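Local coordinates for protein cadherin-23 (Mus musculus, PDB 5UZ8) that mediates calcium-dependent cell adhesion and probably carries force in the mechanotransduction of hearing through a chain of cadherin repeats, at residues A[17-22]-A[27-32]; A[55-60]-A[77-82]. All coordinates share one frame; numbering follows the deposited sequence. Where two conformers were deposited one is given.

Contact 1: A[17-22]-A[27-32]. With CA (calcium ion), chain J; CA (calcium ion), chain K.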
ATOM      1  N   GLU A  17      15.186  17.485  34.435  1.00 19.82           N
ATOM      2  CA  GLU A  17      14.619  16.159  34.568  1.00 20.61           C
ATOM      3  C   GLU A  17      14.004  15.810  33.204  1.00 20.13           C
ATOM      4  O   GLU A  17      13.525  16.698  32.482  1.00 18.13           O
ATOM      5  CB  GLU A  17      13.556  16.220  35.674  1.00 23.21           C
ATOM      6  CG  GLU A  17      13.337  15.021  36.537  1.00 27.23           C
ATOM      7  CD  GLU A  17      14.542  14.558  37.337  1.00 31.97           C
ATOM      8  OE1 GLU A  17      14.949  15.186  38.349  1.00 37.79           O
ATOM      9  OE2 GLU A  17      15.049  13.501  36.975  1.00 36.56           O
ATOM     10  N   ARG A  18      14.040  14.531  32.861  1.00 19.79           N
ATOM     11  CA  ARG A  18      13.293  14.008  31.725  1.00 20.65           C
ATOM     12  C   ARG A  18      11.842  13.728  32.096  1.00 19.38           C
ATOM     13  O   ARG A  18      11.551  13.272  33.215  1.00 18.51           O
ATOM     14  CB  ARG A  18      13.954  12.737  31.215  1.00 23.13           C
ATOM     15  CG  ARG A  18      15.295  12.992  30.575  1.00 25.94           C
ATOM     16  CD  ARG A  18      16.186  11.761  30.620  1.00 30.25           C
ATOM     17  NE  ARG A  18      15.692  10.682  29.768  1.00 33.67           N
ATOM     18  CZ  ARG A  18      15.796  10.635  28.434  1.00 36.51           C
ATOM     19  NH1 ARG A  18      16.351  11.637  27.743  1.00 39.71           N
ATOM     20  NH2 ARG A  18      15.321   9.573  27.770  1.00 38.14           N
ATOM     21  N   VAL A  19      10.933  13.976  31.153  1.00 17.23           N
ATOM     22  CA  VAL A  19       9.519  13.729  31.353  1.00 16.68           C
ATOM     23  C   VAL A  19       8.999  13.041  30.099  1.00 16.52           C
ATOM     24  O   VAL A  19       9.168  13.558  28.995  1.00 15.69           O
ATOM     25  CB  VAL A  19       8.754  15.043  31.547  1.00 16.00           C
ATOM     26  CG1 VAL A  19       7.253  14.823  31.599  1.00 15.88           C
ATOM     27  CG2 VAL A  19       9.246  15.750  32.812  1.00 16.62           C
ATOM     28  N   LEU A  20       8.331  11.917  30.271  1.00 17.57           N
ATOM     29  CA  LEU A  20       7.695  11.255  29.110  1.00 18.11           C
ATOM     30  C   LEU A  20       6.511  12.062  28.655  1.00 16.69           C
ATOM     31  O   LEU A  20       5.644  12.429  29.466  1.00 16.89           O
ATOM     32  CB  LEU A  20       7.209   9.858  29.457  1.00 20.42           C
ATOM     33  CG  LEU A  20       8.250   8.852  29.920  1.00 22.79           C
ATOM     34  CD1 LEU A  20       7.558   7.595  30.432  1.00 24.53           C
ATOM     35  CD2 LEU A  20       9.196   8.503  28.781  1.00 24.49           C
ATOM     36  N   GLU A  21       6.432  12.335  27.360  1.00 15.54           N
ATOM     37  CA  GLU A  21       5.201  12.917  26.839  1.00 14.86           C
ATOM     38  C   GLU A  21       4.002  12.059  27.243  1.00 15.23           C
ATOM     39  O   GLU A  21       4.119  10.850  27.403  1.00 15.38           O
ATOM     40  CB  GLU A  21       5.253  13.113  25.331  1.00 14.36           C
ATOM     41  CG  GLU A  21       5.276  11.830  24.537  1.00 14.66           C
ATOM     42  CD  GLU A  21       5.007  12.039  23.060  1.00 14.44           C
ATOM     43  OE1 GLU A  21       5.612  11.298  22.235  1.00 14.67           O
ATOM     44  OE2 GLU A  21       4.184  12.917  22.735  1.00 14.10           O
ATOM     45  N   GLY A  22       2.874  12.713  27.482  1.00 16.36           N
ATOM     46  CA  GLY A  22       1.666  12.035  27.895  1.00 16.80           C
ATOM     47  C   GLY A  22       1.511  11.797  29.379  1.00 17.53           C
ATOM     48  O   GLY A  22       0.486  11.230  29.794  1.00 18.11           O
ATOM     49  N   THR A  27       0.940  14.015  37.827  1.00 16.25           N
ATOM     50  CA  THR A  27       2.190  13.271  37.834  1.00 16.05           C
ATOM     51  C   THR A  27       3.321  14.186  38.285  1.00 15.80           C
ATOM     52  O   THR A  27       3.404  15.342  37.835  1.00 14.59           O
ATOM     53  CB  THR A  27       2.521  12.725  36.443  1.00 15.70           C
ATOM     54  OG1 THR A  27       1.507  11.802  36.054  1.00 16.27           O
ATOM     55  CG2 THR A  27       3.900  11.988  36.399  1.00 15.78           C
ATOM     56  N   THR A  28       4.158  13.677  39.190  1.00 15.98           N
ATOM     57  CA  THR A  28       5.291  14.443  39.670  1.00 16.72           C
ATOM     58  C   THR A  28       6.328  14.520  38.562  1.00 15.80           C
ATOM     59  O   THR A  28       6.749  13.491  38.011  1.00 16.09           O
ATOM     60  CB  THR A  28       5.918  13.820  40.927  1.00 17.98           C
ATOM     61  OG1 THR A  28       4.979  13.876  42.006  1.00 19.07           O
ATOM     62  CG2 THR A  28       7.188  14.547  41.329  1.00 18.11           C
ATOM     63  N   LEU A  29       6.707  15.738  38.214  1.00 15.04           N
ATOM     64  CA  LEU A  29       7.661  15.955  37.144  1.00 15.09           C
ATOM     65  C   LEU A  29       9.069  16.207  37.684  1.00 15.56           C
ATOM     66  O   LEU A  29      10.038  15.751  37.096  1.00 16.19           O
ATOM     67  CB  LEU A  29       7.232  17.113  36.296  1.00 14.89           C
ATOM     68  CG  LEU A  29       5.837  17.011  35.690  1.00 15.29           C
ATOM     69  CD1 LEU A  29       5.615  18.243  34.826  1.00 15.74           C
ATOM     70  CD2 LEU A  29       5.656  15.736  34.900  1.00 15.52           C
ATOM     71  N   ILE A  30       9.170  16.959  38.768  1.00 16.07           N
ATOM     72  CA  ILE A  30      10.447  17.239  39.410  1.00 16.79           C
ATOM     73  C   ILE A  30      10.141  17.731  40.795  1.00 17.49           C
ATOM     74  O   ILE A  30       9.090  18.295  41.025  1.00 16.34           O
ATOM     75  CB  ILE A  30      11.272  18.276  38.615  1.00 16.83           C
ATOM     76  CG1 ILE A  30      12.712  18.371  39.145  1.00 17.69           C
ATOM     77  CG2 ILE A  30      10.588  19.659  38.543  1.00 16.78           C
ATOM     78  CD1 ILE A  30      13.600  19.166  38.193  1.00 18.29           C
ATOM     79  N   ALA A  31      11.052  17.491  41.731  1.00 18.45           N
ATOM     80  CA  ALA A  31      10.927  18.063  43.056  1.00 20.04           C
ATOM     81  C   ALA A  31      12.198  18.773  43.415  1.00 21.37           C
ATOM     82  O   ALA A  31      13.269  18.176  43.339  1.00 21.88           O
ATOM     83  CB  ALA A  31      10.637  16.986  44.068  1.00 21.45           C
ATOM     84  N   VAL A  32      12.069  20.050  43.752  1.00 21.35           N
ATOM     85  CA  VAL A  32      13.211  20.875  44.138  1.00 22.01           C
ATOM     86  C   VAL A  32      13.007  21.343  45.566  1.00 22.77           C
ATOM     87  O   VAL A  32      11.900  21.260  46.104  1.00 22.29           O
ATOM     88  CB  VAL A  32      13.399  22.067  43.195  1.00 21.86           C
ATOM     89  CG1 VAL A  32      13.487  21.612  41.753  1.00 22.42           C
ATOM     90  CG2 VAL A  32      12.295  23.096  43.361  1.00 22.49           C
TER
HETATM   91 CA    CA J2609       5.654  10.780  19.950  1.00 14.33          CA
HETATM   92 CA    CA K2610       2.496  12.744  21.025  1.00 18.18          CA
HETATM   93  O   HOH W   1      10.179  13.494  35.712  1.00 21.57           O
HETATM   94  O   HOH W   2       1.021  12.558  19.194  1.00 17.11           O
HETATM   95  O   HOH W   3       0.486  13.334  22.304  1.00 17.44           O

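Contact 2: A[55-60]-A[77-82]. With CA (calcium ion), chain J; CA (calcium ion), chain K.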
ATOM      1  N   PRO A  55       3.506  28.002  28.517  1.00 22.51           N
ATOM      2  CA  PRO A  55       2.671  27.901  29.702  1.00 22.41           C
ATOM      3  C   PRO A  55       1.671  26.743  29.648  1.00 21.19           C
ATOM      4  O   PRO A  55       1.399  26.168  28.584  1.00 20.72           O
ATOM      5  CB  PRO A  55       1.925  29.249  29.718  1.00 24.68           C
ATOM      6  CG  PRO A  55       1.792  29.615  28.279  1.00 25.45           C
ATOM      7  CD  PRO A  55       3.083  29.124  27.655  1.00 24.30           C
ATOM      8  N   GLY A  56       1.134  26.412  30.812  1.00 20.22           N
ATOM      9  CA  GLY A  56       0.011  25.506  30.897  1.00 19.79           C
ATOM     10  C   GLY A  56       0.271  24.074  31.301  1.00 18.02           C
ATOM     11  O   GLY A  56      -0.696  23.342  31.535  1.00 17.54           O
ATOM     12  N   TYR A  57       1.544  23.664  31.391  1.00 16.20           N
ATOM     13  CA  TYR A  57       1.893  22.271  31.550  1.00 15.37           C
ATOM     14  C   TYR A  57       2.382  21.840  32.922  1.00 14.93           C
ATOM     15  O   TYR A  57       2.466  20.617  33.180  1.00 14.46           O
ATOM     16  CB  TYR A  57       2.914  21.832  30.503  1.00 15.03           C
ATOM     17  CG  TYR A  57       2.442  22.022  29.067  1.00 15.89           C
ATOM     18  CD1 TYR A  57       1.701  21.028  28.411  1.00 15.71           C
ATOM     19  CD2 TYR A  57       2.781  23.149  28.364  1.00 16.43           C
ATOM     20  CE1 TYR A  57       1.305  21.189  27.097  1.00 16.28           C
ATOM     21  CE2 TYR A  57       2.363  23.329  27.053  1.00 17.23           C
ATOM     22  CZ  TYR A  57       1.637  22.334  26.433  1.00 17.14           C
ATOM     23  OH  TYR A  57       1.239  22.501  25.139  1.00 17.50           O
ATOM     24  N   VAL A  58       2.721  22.801  33.794  1.00 14.73           N
ATOM     25  CA  VAL A  58       3.283  22.510  35.096  1.00 14.61           C
ATOM     26  C   VAL A  58       2.720  23.415  36.177  1.00 15.01           C
ATOM     27  O   VAL A  58       2.277  24.543  35.911  1.00 15.82           O
ATOM     28  CB  VAL A  58       4.831  22.658  35.101  1.00 14.16           C
ATOM     29  CG1 VAL A  58       5.463  21.926  33.941  1.00 14.17           C
ATOM     30  CG2 VAL A  58       5.239  24.119  35.044  1.00 14.99           C
ATOM     31  N   GLN A  59       2.702  22.902  37.404  1.00 14.97           N
ATOM     32  CA  GLN A  59       2.321  23.700  38.547  1.00 16.08           C
ATOM     33  C   GLN A  59       2.912  23.086  39.807  1.00 16.50           C
ATOM     34  O   GLN A  59       3.188  21.879  39.844  1.00 15.64           O
ATOM     35  CB  GLN A  59       0.798  23.790  38.677  1.00 17.05           C
ATOM     36  CG  GLN A  59       0.136  22.455  39.007  1.00 16.92           C
ATOM     37  CD  GLN A  59      -1.353  22.521  38.806  1.00 18.07           C
ATOM     38  OE1 GLN A  59      -1.813  22.572  37.678  1.00 17.95           O
ATOM     39  NE2 GLN A  59      -2.117  22.529  39.901  1.00 18.66           N
ATOM     40  N   LEU A  60       3.069  23.905  40.838  1.00 17.71           N
ATOM     41  CA  LEU A  60       3.497  23.382  42.134  1.00 19.03           C
ATOM     42  C   LEU A  60       2.290  22.640  42.688  1.00 20.59           C
ATOM     43  O   LEU A  60       1.175  23.121  42.537  1.00 21.10           O
ATOM     44  CB  LEU A  60       3.905  24.513  43.076  1.00 19.81           C
ATOM     45  CG  LEU A  60       5.286  25.088  42.697  1.00 19.30           C
ATOM     46  CD1 LEU A  60       5.475  26.476  43.284  1.00 20.44           C
ATOM     47  CD2 LEU A  60       6.383  24.160  43.194  1.00 18.68           C
ATOM     48  N   GLU A  77       5.272  15.933  20.101  1.00 16.43           N
ATOM     49  CA  GLU A  77       5.099  16.432  18.755  1.00 17.89           C
ATOM     50  C   GLU A  77       4.801  17.947  18.695  1.00 18.99           C
ATOM     51  O   GLU A  77       4.888  18.514  17.617  1.00 20.10           O
ATOM     52  CB  GLU A  77       4.067  15.600  17.982  1.00 18.30           C
ATOM     53  CG  GLU A  77       4.591  14.254  17.506  1.00 18.28           C
ATOM     54  CD  GLU A  77       4.977  13.266  18.613  1.00 17.36           C
ATOM     55  OE1 GLU A  77       6.143  12.880  18.603  1.00 16.83           O
ATOM     56  OE2 GLU A  77       4.143  12.833  19.460  1.00 16.35           O
ATOM     57  N   GLU A  78       4.513  18.581  19.854  1.00 18.94           N
ATOM     58  CA  GLU A  78       4.305  20.040  19.953  0.50 19.66           C
ATOM     59  C   GLU A  78       5.393  20.743  20.759  1.00 18.76           C
ATOM     60  O   GLU A  78       5.745  21.878  20.456  1.00 18.92           O
ATOM     61  CB  GLU A  78       2.954  20.336  20.616  0.50 20.36           C
ATOM     62  CG  GLU A  78       1.756  19.870  19.810  0.50 21.92           C
ATOM     63  CD  GLU A  78       1.690  20.522  18.443  0.50 23.92           C
ATOM     64  OE1 GLU A  78       2.263  21.621  18.271  0.50 26.21           O
ATOM     65  OE2 GLU A  78       1.077  19.940  17.530  0.50 26.02           O
ATOM     66  N   VAL A  79       5.904  20.078  21.792  1.00 17.61           N
ATOM     67  CA  VAL A  79       6.808  20.692  22.769  1.00 17.27           C
ATOM     68  C   VAL A  79       7.966  19.756  23.109  1.00 16.60           C
ATOM     69  O   VAL A  79       7.736  18.632  23.515  1.00 15.54           O
ATOM     70  CB  VAL A  79       6.034  20.979  24.069  1.00 16.86           C
ATOM     71  CG1 VAL A  79       6.945  21.501  25.176  1.00 17.02           C
ATOM     72  CG2 VAL A  79       4.853  21.911  23.794  1.00 17.48           C
ATOM     73  N   HIS A  80       9.199  20.250  22.966  1.00 17.01           N
ATOM     74  CA  HIS A  80      10.393  19.477  23.360  1.00 17.40           C
ATOM     75  C   HIS A  80      10.936  19.819  24.745  1.00 17.38           C
ATOM     76  O   HIS A  80      11.601  18.985  25.353  1.00 18.42           O
ATOM     77  CB  HIS A  80      11.498  19.598  22.296  1.00 18.23           C
ATOM     78  CG  HIS A  80      11.169  18.939  20.988  1.00 18.90           C
ATOM     79  ND1 HIS A  80      11.964  19.069  19.869  1.00 20.05           N
ATOM     80  CD2 HIS A  80      10.137  18.139  20.629  1.00 18.78           C
ATOM     81  CE1 HIS A  80      11.429  18.379  18.872  1.00 21.10           C
ATOM     82  NE2 HIS A  80      10.305  17.826  19.300  1.00 20.02           N
ATOM     83  N   TRP A  81      10.680  21.034  25.240  1.00 18.09           N
ATOM     84  CA  TRP A  81      11.193  21.486  26.529  1.00 18.37           C
ATOM     85  C   TRP A  81      10.111  22.260  27.292  1.00 17.90           C
ATOM     86  O   TRP A  81       9.437  23.102  26.720  1.00 17.32           O
ATOM     87  CB  TRP A  81      12.424  22.390  26.314  1.00 19.92           C
ATOM     88  CG  TRP A  81      13.599  21.603  25.817  1.00 21.48           C
ATOM     89  CD1 TRP A  81      13.922  21.364  24.537  1.00 22.92           C
ATOM     90  CD2 TRP A  81      14.569  20.921  26.620  1.00 21.97           C
ATOM     91  NE1 TRP A  81      15.059  20.556  24.460  1.00 23.64           N
ATOM     92  CE2 TRP A  81      15.468  20.275  25.738  1.00 23.37           C
ATOM     93  CE3 TRP A  81      14.783  20.811  28.006  1.00 22.21           C
ATOM     94  CZ2 TRP A  81      16.549  19.525  26.191  1.00 23.75           C
ATOM     95  CZ3 TRP A  81      15.873  20.051  28.464  1.00 22.62           C
ATOM     96  CH2 TRP A  81      16.735  19.422  27.560  1.00 23.72           C
ATOM     97  N   LEU A  82       9.922  21.937  28.563  1.00 17.36           N
ATOM     98  CA  LEU A  82       9.114  22.773  29.453  1.00 17.83           C
ATOM     99  C   LEU A  82      10.088  23.492  30.378  1.00 18.63           C
ATOM    100  O   LEU A  82      10.655  22.867  31.279  1.00 18.05           O
ATOM    101  CB  LEU A  82       8.140  21.945  30.274  1.00 18.07           C
ATOM    102  CG  LEU A  82       7.057  21.234  29.469  1.00 18.15           C
ATOM    103  CD1 LEU A  82       6.243  20.292  30.341  1.00 18.13           C
ATOM    104  CD2 LEU A  82       6.197  22.249  28.741  1.00 19.45           C
TER
HETATM  105 CA    CA J2609       5.654  10.780  19.950  1.00 14.33          CA
HETATM  106 CA    CA K2610       2.496  12.744  21.025  1.00 18.18          CA
HETATM  107  O   HOH W   2       1.021  12.558  19.194  1.00 17.11           O
HETATM  108  O   HOH W   3       0.486  13.334  22.304  1.00 17.44           O

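Contact 1: A[17-22]-A[27-32]
The carboxylate of E17 has the aliphatic chain of I30 beside it, with OE1 lying 4.0 Å from I30 CG1. Nearer the backbone, chi1 (-147°) sets E17 CG 3.4 Å from the carbonyl O of L29, and a bend at chi2 then turns the carboxylate toward I30, while CB rests against I30 CD1. Deeper in, V19 packs its CG1 on L29 CD2 at 3.8 Å, the two side chains crossing at a slant; V19 CG1 points this way because it stands opposite the backbone N (chi1 173°).

Strands 15-20 and 28-35 belong to the two different sheets of a cadherin beta sandwich, and here they run nearly antiparallel, at 162°, without a direct hydrogen bond. Water 1 takes that role, donating to R18 O (2.9 Å) and to L29 O (2.7 Å). L29 and I30 both face V68 of strand 66-70, a classic beta bulge, which is consistent with two successive residues both touching strand 15-20: I30 directly, L29 through its CD2 methyl.

Beyond the touching residues, strand 15-20 runs into the cadherin XEX motif, where the other carboxylate, that of E21, straddles two calcium ions: OE1 binds one at 2.3 Å and OE2 the other at 2.4 Å.

Contact 2: A[55-60]-A[77-82]
Y57 and L82 form the tight part of this contact, their side chains crossing at about a right angle. L82 presents both branches to the tyrosine: CD2 reaches ring atom CD2 of Y57 at 3.6 Å, and CD1 lies 3.7 Å from Y57 CB. The L82 CD2 methyl comes to the ring obliquely. With chi2 at 173°, L82 CD1 continues the extended chain and reaches CG1 of V58 (4.0 Å) as well as Y57 CB, while CD2 branches off to the ring. The V58 and L82 side chains lie alongside one another, pointing opposite ways. Both are buried, V58 against L49, L52, V68 and L104 and L82 against P54 and I106, so this end belongs to the hydrophobic core between the two sheets.

Toward the phenol end the packing thins. Of segment 77-82, V79 alone comes near it, with CG2 standing 3.9 Å from Y57 OH, and both residues are partly exposed. No hydrogen bond joins the two segments, which leaves apolar packing to hold them.

In the loop before strand 81-89, E77 is a calcium ligand: it grips one ion with both oxygens, OE1 at 2.5 Å and OE2 at 2.6 Å, and OE2 also bridges to a second ion at 2.3 Å. D75, Y76 and E77 occupy the place of the cadherin DRE motif, a hallmark of the calcium-binding linker between successive extracellular repeats.

Contacts 1 and 2 follow one another along the chain, yet their centres lie about 10 Å apart within one cadherin repeat, and they meet twice. In the core, L29 CD1 of contact 1 packs on V58 CG1 of contact 2 at 3.8 Å, joining the two apolar clusters. At the calcium site, E21 OE2 and E77 OE2 approach to 3.3 Å, a pairing of like charges that the shared calcium ion probably offsets. Waters 2 and 3 bind that same ion. D75, D108, D111, D144 and the carbonyl of I109 complete the two-ion cluster, D144 coming from the following repeat, so that the ions tie the base of this repeat to its neighbour.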